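PDB 3NYI: fat acid-binding protein from Eubacterium ventriosum, which probably serves as a lipid-binding protein of the DegV family and carries a molecule of stearic acid. Local coordinates for residues 48-56 and 240-248; 133-144 and 287-295. One frame throughout, in Å; residues are numbered along the deposited sequence.

Interaction 1: 48-56 and 240-248. With STE (stearic acid), chain C.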
loop_
_atom_site.group_PDB
_atom_site.type_symbol
_atom_site.label_atom_id
_atom_site.label_comp_id
_atom_site.label_asym_id
_atom_site.label_seq_id
_atom_site.Cartn_x
_atom_site.Cartn_y
_atom_site.Cartn_z
ATOM N N ARG A 48 1.980 -9.144 -11.733
ATOM C CA ARG A 48 1.554 -7.764 -11.719
ATOM C C ARG A 48 1.516 -7.198 -13.138
ATOM O O ARG A 48 0.538 -6.568 -13.544
ATOM C CB ARG A 48 2.508 -6.968 -10.835
ATOM C CG ARG A 48 2.171 -5.522 -10.725
ATOM C CD ARG A 48 3.142 -4.719 -11.519
ATOM N NE ARG A 48 3.037 -3.309 -11.189
ATOM C CZ ARG A 48 3.449 -2.339 -11.989
ATOM N NH1 ARG A 48 3.983 -2.653 -13.158
ATOM N NH2 ARG A 48 3.322 -1.066 -11.627
ATOM N N ASP A 49 2.572 -7.440 -13.907
ATOM C CA ASP A 49 2.623 -6.912 -15.264
ATOM C C ASP A 49 1.501 -7.446 -16.167
ATOM O O ASP A 49 0.939 -6.687 -16.959
ATOM C CB ASP A 49 4.013 -7.123 -15.882
ATOM C CG ASP A 49 5.062 -6.185 -15.287
ATOM O OD1 ASP A 49 4.715 -5.374 -14.400
ATOM O OD2 ASP A 49 6.236 -6.255 -15.700
ATOM N N GLU A 50 1.165 -8.732 -16.037
ATOM C CA GLU A 50 0.100 -9.332 -16.847
ATOM C C GLU A 50 -1.235 -8.664 -16.570
ATOM O O GLU A 50 -2.021 -8.414 -17.483
ATOM C CB GLU A 50 -0.078 -10.810 -16.527
ATOM C CG GLU A 50 1.127 -11.689 -16.692
ATOM C CD GLU A 50 0.789 -13.126 -16.353
ATOM O OE1 GLU A 50 1.162 -13.589 -15.256
ATOM O OE2 GLU A 50 0.120 -13.783 -17.178
ATOM N N CYS A 51 -1.506 -8.414 -15.295
ATOM C CA CYS A 51 -2.762 -7.793 -14.912
ATOM C C CYS A 51 -2.901 -6.400 -15.522
ATOM O O CYS A 51 -3.957 -6.051 -16.043
ATOM C CB CYS A 51 -2.882 -7.728 -13.387
ATOM S SG CYS A 51 -4.479 -7.145 -12.804
ATOM N N TYR A 52 -1.843 -5.596 -15.443
ATOM C CA TYR A 52 -1.898 -4.262 -16.014
ATOM C C TYR A 52 -2.182 -4.363 -17.514
ATOM O O TYR A 52 -2.929 -3.556 -18.076
ATOM C CB TYR A 52 -0.584 -3.519 -15.786
ATOM C CG TYR A 52 -0.494 -2.741 -14.473
ATOM C CD1 TYR A 52 -0.129 -3.367 -13.287
ATOM C CD2 TYR A 52 -0.733 -1.372 -14.438
ATOM C CE1 TYR A 52 -0.023 -2.636 -12.089
ATOM C CE2 TYR A 52 -0.626 -0.637 -13.249
ATOM C CZ TYR A 52 -0.274 -1.275 -12.084
ATOM O OH TYR A 52 -0.163 -0.545 -10.904
ATOM N N GLN A 53 -1.569 -5.352 -18.157
ATOM C CA GLN A 53 -1.752 -5.560 -19.594
ATOM C C GLN A 53 -3.209 -5.819 -19.953
ATOM O O GLN A 53 -3.739 -5.202 -20.880
ATOM C CB GLN A 53 -0.874 -6.703 -20.110
ATOM C CG GLN A 53 0.452 -6.252 -20.698
ATOM C CD GLN A 53 0.299 -5.245 -21.832
ATOM O OE1 GLN A 53 -0.711 -5.216 -22.538
ATOM N NE2 GLN A 53 1.312 -4.412 -22.009
ATOM N N ARG A 54 -3.854 -6.727 -19.225
ATOM C CA ARG A 54 -5.257 -7.030 -19.478
ATOM C C ARG A 54 -6.090 -5.756 -19.450
ATOM O O ARG A 54 -6.953 -5.554 -20.288
ATOM C CB ARG A 54 -5.799 -8.036 -18.461
ATOM C CG ARG A 54 -5.264 -9.448 -18.627
ATOM C CD ARG A 54 -5.758 -10.076 -19.919
ATOM N NE ARG A 54 -7.215 -10.031 -20.029
ATOM C CZ ARG A 54 -8.036 -10.919 -19.479
ATOM N NH1 ARG A 54 -7.547 -11.930 -18.771
ATOM N NH2 ARG A 54 -9.348 -10.797 -19.634
HETATM N N MSE A 55 -5.826 -4.886 -18.478
HETATM C CA MSE A 55 -6.593 -3.645 -18.379
HETATM C C MSE A 55 -6.253 -2.665 -19.492
HETATM O O MSE A 55 -7.132 -1.977 -20.007
HETATM C CB MSE A 55 -6.401 -2.972 -17.014
HETATM C CG MSE A 55 -6.842 -3.822 -15.843
HETATM SE SE MSE A 55 -6.659 -2.774 -14.182
HETATM C CE MSE A 55 -8.368 -2.020 -14.095
ATOM N N VAL A 56 -4.972 -2.583 -19.842
ATOM C CA VAL A 56 -4.535 -1.671 -20.894
ATOM C C VAL A 56 -5.065 -2.111 -22.266
ATOM O O VAL A 56 -5.468 -1.282 -23.086
ATOM C CB VAL A 56 -3.001 -1.531 -20.933
ATOM C CG1 VAL A 56 -2.567 -0.813 -22.192
ATOM C CG2 VAL A 56 -2.495 -0.785 -19.690
ATOM N N VAL A 240 8.424 6.460 -4.089
ATOM C CA VAL A 240 7.517 6.654 -5.221
ATOM C C VAL A 240 6.831 5.341 -5.626
ATOM O O VAL A 240 7.420 4.259 -5.502
ATOM C CB VAL A 240 8.269 7.259 -6.451
ATOM C CG1 VAL A 240 7.494 7.039 -7.732
ATOM C CG2 VAL A 240 8.556 8.761 -6.234
ATOM N N GLY A 241 5.588 5.445 -6.100
ATOM C CA GLY A 241 4.886 4.318 -6.716
ATOM C C GLY A 241 4.475 4.647 -8.148
ATOM O O GLY A 241 4.049 5.771 -8.446
ATOM N N TYR A 242 4.597 3.671 -9.041
ATOM C CA TYR A 242 4.251 3.876 -10.443
ATOM C C TYR A 242 3.407 2.723 -10.972
ATOM O O TYR A 242 3.424 1.621 -10.421
ATOM C CB TYR A 242 5.510 4.030 -11.302
ATOM C CG TYR A 242 6.478 2.879 -11.169
ATOM C CD1 TYR A 242 6.333 1.729 -11.941
ATOM C CD2 TYR A 242 7.526 2.932 -10.261
ATOM C CE1 TYR A 242 7.211 0.672 -11.819
ATOM C CE2 TYR A 242 8.409 1.877 -10.127
ATOM C CZ TYR A 242 8.247 0.750 -10.907
ATOM O OH TYR A 242 9.126 -0.301 -10.778
ATOM N N GLY A 243 2.674 2.992 -12.045
ATOM C CA GLY A 243 1.747 2.028 -12.603
ATOM C C GLY A 243 2.319 1.352 -13.831
ATOM O O GLY A 243 3.410 0.780 -13.788
ATOM N N TYR A 244 1.583 1.436 -14.931
ATOM C CA TYR A 244 1.913 0.682 -16.133
ATOM C C TYR A 244 3.224 1.135 -16.768
ATOM O O TYR A 244 4.033 0.317 -17.215
ATOM C CB TYR A 244 0.769 0.810 -17.138
ATOM C CG TYR A 244 1.002 0.077 -18.439
ATOM C CD1 TYR A 244 1.030 -1.311 -18.476
ATOM C CD2 TYR A 244 1.167 0.773 -19.627
ATOM C CE1 TYR A 244 1.228 -1.993 -19.660
ATOM C CE2 TYR A 244 1.367 0.101 -20.823
ATOM C CZ TYR A 244 1.393 -1.283 -20.830
ATOM O OH TYR A 244 1.593 -1.961 -22.009
ATOM N N ASP A 245 3.431 2.445 -16.801
ATOM C CA ASP A 245 4.580 3.021 -17.491
ATOM C C ASP A 245 5.759 3.221 -16.544
ATOM O O ASP A 245 5.825 4.220 -15.830
ATOM C CB ASP A 245 4.184 4.349 -18.131
ATOM C CG ASP A 245 5.300 4.958 -18.965
ATOM O OD1 ASP A 245 6.469 4.546 -18.821
ATOM O OD2 ASP A 245 4.995 5.862 -19.768
ATOM N N LYS A 246 6.691 2.270 -16.558
ATOM C CA LYS A 246 7.871 2.324 -15.698
ATOM C C LYS A 246 8.765 3.538 -15.970
ATOM O O LYS A 246 9.322 4.119 -15.038
ATOM C CB LYS A 246 8.677 1.030 -15.815
ATOM C CG LYS A 246 7.881 -0.209 -15.441
ATOM C CD LYS A 246 8.784 -1.412 -15.212
ATOM C CE LYS A 246 7.972 -2.649 -14.825
ATOM N NZ LYS A 246 7.096 -3.132 -15.934
ATOM N N GLU A 247 8.896 3.915 -17.243
ATOM C CA GLU A 247 9.745 5.041 -17.630
ATOM C C GLU A 247 9.243 6.336 -17.026
ATOM O O GLU A 247 10.029 7.173 -16.565
ATOM C CB GLU A 247 9.792 5.201 -19.152
ATOM C CG GLU A 247 10.176 3.955 -19.903
ATOM C CD GLU A 247 11.361 3.254 -19.287
ATOM O OE1 GLU A 247 12.299 3.950 -18.837
ATOM O OE2 GLU A 247 11.354 2.004 -19.255
ATOM N N GLU A 248 7.927 6.509 -17.068
ATOM C CA GLU A 248 7.292 7.668 -16.465
ATOM C C GLU A 248 7.611 7.663 -14.983
ATOM O O GLU A 248 7.938 8.698 -14.399
ATOM C CB GLU A 248 5.778 7.640 -16.678
ATOM C CG GLU A 248 5.082 8.869 -16.108
ATOM C CD GLU A 248 3.564 8.777 -16.123
ATOM O OE1 GLU A 248 3.025 7.668 -15.929
ATOM O OE2 GLU A 248 2.907 9.826 -16.313
HETATM C C1 STE C . -10.414 -6.509 -1.445
HETATM O O1 STE C . -10.679 -6.769 -0.311
HETATM O O2 STE C . -11.134 -6.896 -2.319
HETATM C C2 STE C . -9.289 -5.495 -1.753
HETATM C C3 STE C . -9.882 -4.090 -2.030
HETATM C C4 STE C . -8.756 -3.112 -2.446
HETATM C C5 STE C . -9.270 -1.655 -2.489
HETATM C C6 STE C . -8.140 -0.711 -2.962
HETATM C C7 STE C . -8.652 0.744 -3.113
HETATM C C8 STE C . -7.440 1.657 -3.433
HETATM C C9 STE C . -7.881 3.126 -3.623
HETATM C C10 STE C . -6.643 3.970 -4.030
HETATM C C11 STE C . -5.794 4.221 -2.782
HETATM C C12 STE C . -4.289 3.891 -2.925
HETATM C C13 STE C . -3.748 3.931 -4.363
HETATM C C14 STE C . -2.417 4.729 -4.312
HETATM C C15 STE C . -1.581 4.504 -5.593
HETATM C C16 STE C . -0.476 5.587 -5.657
HETATM C C17 STE C . 0.768 5.110 -4.877
HETATM C C18 STE C . 1.947 6.092 -5.066
#

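Interaction 2: 133-144 and 287-295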
loop_
_atom_site.group_PDB
_atom_site.type_symbol
_atom_site.label_atom_id
_atom_site.label_comp_id
_atom_site.label_asym_id
_atom_site.label_seq_id
_atom_site.Cartn_x
_atom_site.Cartn_y
_atom_site.Cartn_z
ATOM N N LEU A 133 6.115 1.556 3.442
ATOM C CA LEU A 133 6.876 2.458 4.339
ATOM C C LEU A 133 6.688 2.107 5.814
ATOM O O LEU A 133 7.644 2.144 6.593
ATOM C CB LEU A 133 6.472 3.919 4.105
ATOM C CG LEU A 133 7.018 4.503 2.800
ATOM C CD1 LEU A 133 6.351 5.836 2.475
ATOM C CD2 LEU A 133 8.555 4.655 2.891
ATOM N N LEU A 134 5.454 1.775 6.205
ATOM C CA LEU A 134 5.200 1.420 7.595
ATOM C C LEU A 134 5.891 0.111 7.962
ATOM O O LEU A 134 6.527 0.008 9.003
ATOM C CB LEU A 134 3.698 1.317 7.885
ATOM C CG LEU A 134 3.359 0.990 9.343
ATOM C CD1 LEU A 134 3.679 2.190 10.256
ATOM C CD2 LEU A 134 1.887 0.586 9.488
ATOM N N ILE A 135 5.749 -0.905 7.115
ATOM C CA ILE A 135 6.420 -2.156 7.376
ATOM C C ILE A 135 7.921 -1.930 7.506
ATOM O O ILE A 135 8.569 -2.443 8.415
ATOM C CB ILE A 135 6.136 -3.174 6.267
ATOM C CG1 ILE A 135 4.680 -3.631 6.369
ATOM C CG2 ILE A 135 7.057 -4.351 6.415
ATOM C CD1 ILE A 135 4.148 -4.328 5.075
ATOM N N ASP A 136 8.463 -1.141 6.597
ATOM C CA ASP A 136 9.889 -0.833 6.629
ATOM C C ASP A 136 10.323 -0.091 7.905
ATOM O O ASP A 136 11.397 -0.353 8.438
ATOM C CB ASP A 136 10.309 -0.067 5.369
ATOM C CG ASP A 136 11.811 0.163 5.307
ATOM O OD1 ASP A 136 12.568 -0.836 5.312
ATOM O OD2 ASP A 136 12.217 1.343 5.292
ATOM N N GLN A 137 9.495 0.814 8.415
ATOM C CA GLN A 137 9.829 1.438 9.696
ATOM C C GLN A 137 9.889 0.365 10.781
ATOM O O GLN A 137 10.775 0.378 11.622
ATOM C CB GLN A 137 8.835 2.536 10.074
ATOM C CG GLN A 137 9.003 3.824 9.269
ATOM C CD GLN A 137 10.356 4.488 9.520
ATOM O OE1 GLN A 137 10.741 4.697 10.665
ATOM N NE2 GLN A 137 11.083 4.800 8.446
ATOM N N PHE A 138 8.957 -0.586 10.743
ATOM C CA PHE A 138 8.939 -1.664 11.723
ATOM C C PHE A 138 10.175 -2.551 11.580
ATOM O O PHE A 138 10.809 -2.902 12.570
ATOM C CB PHE A 138 7.663 -2.519 11.575
ATOM C CG PHE A 138 7.266 -3.206 12.842
ATOM C CD1 PHE A 138 6.556 -2.519 13.816
ATOM C CD2 PHE A 138 7.629 -4.526 13.077
ATOM C CE1 PHE A 138 6.207 -3.130 15.000
ATOM C CE2 PHE A 138 7.279 -5.151 14.261
ATOM C CZ PHE A 138 6.566 -4.453 15.224
ATOM N N VAL A 139 10.505 -2.914 10.343
ATOM C CA VAL A 139 11.716 -3.688 10.067
ATOM C C VAL A 139 12.955 -2.960 10.595
ATOM O O VAL A 139 13.830 -3.570 11.218
ATOM C CB VAL A 139 11.882 -3.977 8.559
ATOM C CG1 VAL A 139 13.296 -4.496 8.261
ATOM C CG2 VAL A 139 10.811 -4.965 8.080
ATOM N N ARG A 140 13.014 -1.656 10.357
ATOM C CA ARG A 140 14.120 -0.832 10.864
ATOM C C ARG A 140 14.230 -0.879 12.388
ATOM O O ARG A 140 15.314 -1.102 12.936
ATOM C CB ARG A 140 13.973 0.616 10.415
ATOM C CG ARG A 140 14.169 0.845 8.932
ATOM C CD ARG A 140 13.841 2.288 8.574
ATOM N NE ARG A 140 13.930 2.523 7.136
ATOM C CZ ARG A 140 14.626 3.515 6.592
ATOM N NH1 ARG A 140 15.286 4.373 7.369
ATOM N NH2 ARG A 140 14.658 3.652 5.274
HETATM N N MSE A 141 13.107 -0.670 13.072
HETATM C CA MSE A 141 13.112 -0.639 14.537
HETATM C C MSE A 141 13.637 -1.925 15.146
HETATM O O MSE A 141 14.478 -1.892 16.057
HETATM C CB MSE A 141 11.725 -0.268 15.096
HETATM C CG MSE A 141 11.336 1.190 14.795
HETATM SE SE MSE A 141 9.668 1.756 15.657
HETATM C CE MSE A 141 8.409 0.969 14.381
ATOM N N LEU A 142 13.152 -3.055 14.637
ATOM C CA LEU A 142 13.593 -4.355 15.112
ATOM C C LEU A 142 15.058 -4.616 14.790
ATOM O O LEU A 142 15.782 -5.145 15.619
ATOM C CB LEU A 142 12.709 -5.470 14.543
ATOM C CG LEU A 142 11.236 -5.338 14.935
ATOM C CD1 LEU A 142 10.465 -6.592 14.540
ATOM C CD2 LEU A 142 11.091 -5.069 16.427
ATOM N N GLU A 143 15.502 -4.244 13.595
ATOM C CA GLU A 143 16.911 -4.419 13.252
ATOM C C GLU A 143 17.817 -3.494 14.068
ATOM O O GLU A 143 18.958 -3.847 14.383
ATOM C CB GLU A 143 17.132 -4.263 11.742
ATOM C CG GLU A 143 16.385 -5.342 10.947
ATOM C CD GLU A 143 16.754 -5.399 9.473
ATOM O OE1 GLU A 143 17.565 -4.559 9.019
ATOM O OE2 GLU A 143 16.220 -6.294 8.773
ATOM N N ASP A 144 17.304 -2.325 14.435
ATOM C CA ASP A 144 18.074 -1.395 15.263
ATOM C C ASP A 144 18.030 -1.788 16.745
ATOM O O ASP A 144 18.589 -1.102 17.598
ATOM C CB ASP A 144 17.601 0.054 15.066
ATOM C CG ASP A 144 17.810 0.550 13.640
ATOM O OD1 ASP A 144 18.578 -0.099 12.898
ATOM O OD2 ASP A 144 17.209 1.587 13.259
ATOM N N LEU A 287 3.558 9.508 -4.735
ATOM C CA LEU A 287 4.606 9.309 -3.754
ATOM C C LEU A 287 3.978 9.115 -2.389
ATOM O O LEU A 287 2.860 9.568 -2.137
ATOM C CB LEU A 287 5.585 10.499 -3.736
ATOM C CG LEU A 287 5.052 11.840 -3.231
ATOM C CD1 LEU A 287 6.168 12.655 -2.601
ATOM C CD2 LEU A 287 4.410 12.618 -4.371
ATOM N N GLY A 288 4.692 8.394 -1.530
ATOM C CA GLY A 288 4.294 8.190 -0.152
ATOM C C GLY A 288 5.371 8.713 0.777
ATOM O O GLY A 288 6.562 8.745 0.428
ATOM N N VAL A 289 4.961 9.150 1.958
ATOM C CA VAL A 289 5.924 9.634 2.937
ATOM C C VAL A 289 5.532 9.087 4.291
ATOM O O VAL A 289 4.367 8.757 4.527
ATOM C CB VAL A 289 5.975 11.188 3.002
ATOM C CG1 VAL A 289 6.118 11.758 1.604
ATOM C CG2 VAL A 289 4.718 11.742 3.704
ATOM N N ILE A 290 6.504 8.986 5.181
ATOM C CA ILE A 290 6.224 8.590 6.553
ATOM C C ILE A 290 7.315 9.146 7.440
ATOM O O ILE A 290 8.438 9.367 6.975
ATOM C CB ILE A 290 6.152 7.039 6.702
ATOM C CG1 ILE A 290 5.428 6.639 7.995
ATOM C CG2 ILE A 290 7.552 6.443 6.663
ATOM C CD1 ILE A 290 5.038 5.116 8.069
ATOM N N ARG A 291 6.998 9.368 8.714
ATOM C CA ARG A 291 7.984 9.905 9.650
ATOM C C ARG A 291 9.047 8.853 9.922
ATOM O O ARG A 291 8.742 7.666 9.976
ATOM C CB ARG A 291 7.339 10.296 10.987
ATOM C CG ARG A 291 6.713 11.672 11.029
ATOM C CD ARG A 291 7.774 12.747 11.012
ATOM N NE ARG A 291 8.548 12.767 12.246
ATOM C CZ ARG A 291 8.275 13.550 13.287
ATOM N NH1 ARG A 291 7.231 14.371 13.258
ATOM N NH2 ARG A 291 9.044 13.500 14.362
ATOM N N LYS A 292 10.294 9.286 10.095
ATOM C CA LYS A 292 11.334 8.371 10.572
ATOM C C LYS A 292 11.105 8.110 12.052
ATOM O O LYS A 292 11.032 9.051 12.844
ATOM C CB LYS A 292 12.732 8.964 10.379
ATOM C CG LYS A 292 13.043 9.438 8.983
ATOM C CD LYS A 292 14.186 10.466 9.074
ATOM C CE LYS A 292 14.812 10.755 7.730
ATOM N NZ LYS A 292 16.008 11.633 7.898
ATOM N N TYR A 293 10.990 6.840 12.437
ATOM C CA TYR A 293 10.702 6.526 13.841
ATOM C C TYR A 293 11.667 7.209 14.824
ATOM O O TYR A 293 11.265 7.566 15.925
ATOM C CB TYR A 293 10.666 5.014 14.094
ATOM C CG TYR A 293 12.024 4.409 14.366
ATOM C CD1 TYR A 293 12.536 4.359 15.659
ATOM C CD2 TYR A 293 12.795 3.892 13.331
ATOM C CE1 TYR A 293 13.787 3.815 15.913
ATOM C CE2 TYR A 293 14.040 3.341 13.577
ATOM C CZ TYR A 293 14.531 3.309 14.868
ATOM O OH TYR A 293 15.768 2.758 15.112
ATOM N N GLU A 294 12.925 7.378 14.417
ATOM C CA GLU A 294 13.968 7.966 15.280
ATOM C C GLU A 294 13.609 9.359 15.765
ATOM O O GLU A 294 14.128 9.830 16.783
ATOM C CB GLU A 294 15.305 8.087 14.536
ATOM C CG GLU A 294 15.912 6.781 14.101
ATOM C CD GLU A 294 15.564 6.438 12.670
ATOM O OE1 GLU A 294 14.454 6.802 12.227
ATOM O OE2 GLU A 294 16.403 5.807 11.990
ATOM N N THR A 295 12.746 10.028 15.013
ATOM C CA THR A 295 12.441 11.428 15.258
ATOM C C THR A 295 11.207 11.602 16.141
ATOM O O THR A 295 10.867 12.717 16.544
ATOM C CB THR A 295 12.265 12.190 13.920
ATOM O OG1 THR A 295 11.114 11.693 13.229
ATOM C CG2 THR A 295 13.482 11.986 13.037
HETATM O O HOH W 1 13.765 5.759 9.724
#

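Interaction 1: 48-56 and 240-248
Arg48 reaches across from helix 48-56 to the turn after strand 240-242, where its NH2 donates to Gly243 O at 2.8 Å, coming from above the carbonyl plane along a bent path (N-H...O angle 151°). With CG swung away from the backbone N (chi1 -179°) and a further bend at chi2, the chain brings its guanidinium beside Tyr52, whose CE1 lies over one face near the rim. Arg48, Asp49 and Lys246 form a salt-bridge network: Arg48 NH1 bonds Asp49 OD1 at 3.1 Å, in the guanidinium plane, while Lys246 NZ bridges to Asp49 OD2 at 3.2 Å from above the carboxylate. Asp49 therefore sits between two cations and probably offsets their mutual repulsion. Were Arg48 an alanine, Gly243 O and Ile272 O would probably each lose a donor, and Asp49 would have Lys246 alone to balance its charge.

Tyr52 CE2 rests against the turn, 3.6 Å from Gly243 C, and Tyr52 CD2 touches Tyr244 CB at 3.8 Å. Farther along the helix, Val56 CG2 stands 3.7 Å from the centroid of the Tyr244 ring, almost on its normal, a CH-pi contact. Behind this shell, Ile272 O accepts from both Arg48 NE and Tyr52 OH, fixing the two side chains together. On the strand, Gly241 CA lies 3.8 Å from C18 of the stearic acid, where a side chain would collide with the methyl end. The contact thus joins helix 48-57 to the strand-turn-helix unit 236-260 of this DegV-family protein, beside the end of the lipid pocket.

Interaction 2: 133-144 and 287-295
Helix 133-143 lies over strand 287-291 with the axes 9.1 Å apart and their directions 35° from parallel, bringing Leu133 opposite Ile290 and Gln137 opposite Tyr293. Ile290 packs under the helix: its CG2 meets Leu133 CB at 3.8 Å and also touches Gln137 CG, while its CD1 presses on Leu134 CA at 3.7 Å. Leu133 CD1 settles on the bare backbone of the glycine, 3.5 Å from Gly288 C, where a beta carbon would be tight.

Past the strand the chemistry turns polar. Gln137, bent at chi2, offers OE1 to Tyr293 N at 2.8 Å, a fairly straight bond (162°) arriving from above the amide plane; its NE2 donates a hydrogen bond to a water that in turn donates to Glu294 OE1. Tyr293, with CG tucked between backbone N and carbonyl carbon (chi1 85°), lays its ring against Met141. Selenomethionine Met141 CG stands 3.3 Å from the Tyr293 ring centroid, with SE farther off the ring normal in a Met-aromatic contact, and the Glu294 carboxylate carbon lies over the rim of the opposite face. At the ring edge Tyr293 OH donates to the anti lone pair of Asp144 OD2 at 2.6 Å, fixing the phenol at the helix end.

Helix 148-161 adds Leu158 beside Leu134 and Met141, while Val289, on the other side of the strand, packs on helix 213-231. This is the alpha/beta layering of a sheet covered by helices on both faces.

In the fold
Both interactions reach the same mixed sheet through neighbouring strands, 236-242 and 285-291, and they meet directly where Val240 CG2 packs on Leu287 CB at 4.3 Å; their centres are nevertheless about 26 Å apart, on opposite sides of the chain's centre. Interaction 2 is the more buried: aliphatic side chains and a tyrosine ring seat a helix on the sheet, with polar bonds gathered toward the C-terminal end of the helix. Interaction 1 is only partly buried and depends more on charge, its salt-bridge network lying toward the surface. Helix 133-143 lies on the sheet itself, whereas helix 48-56 meets the turn leaving it, and stearic acid lies close to both strands.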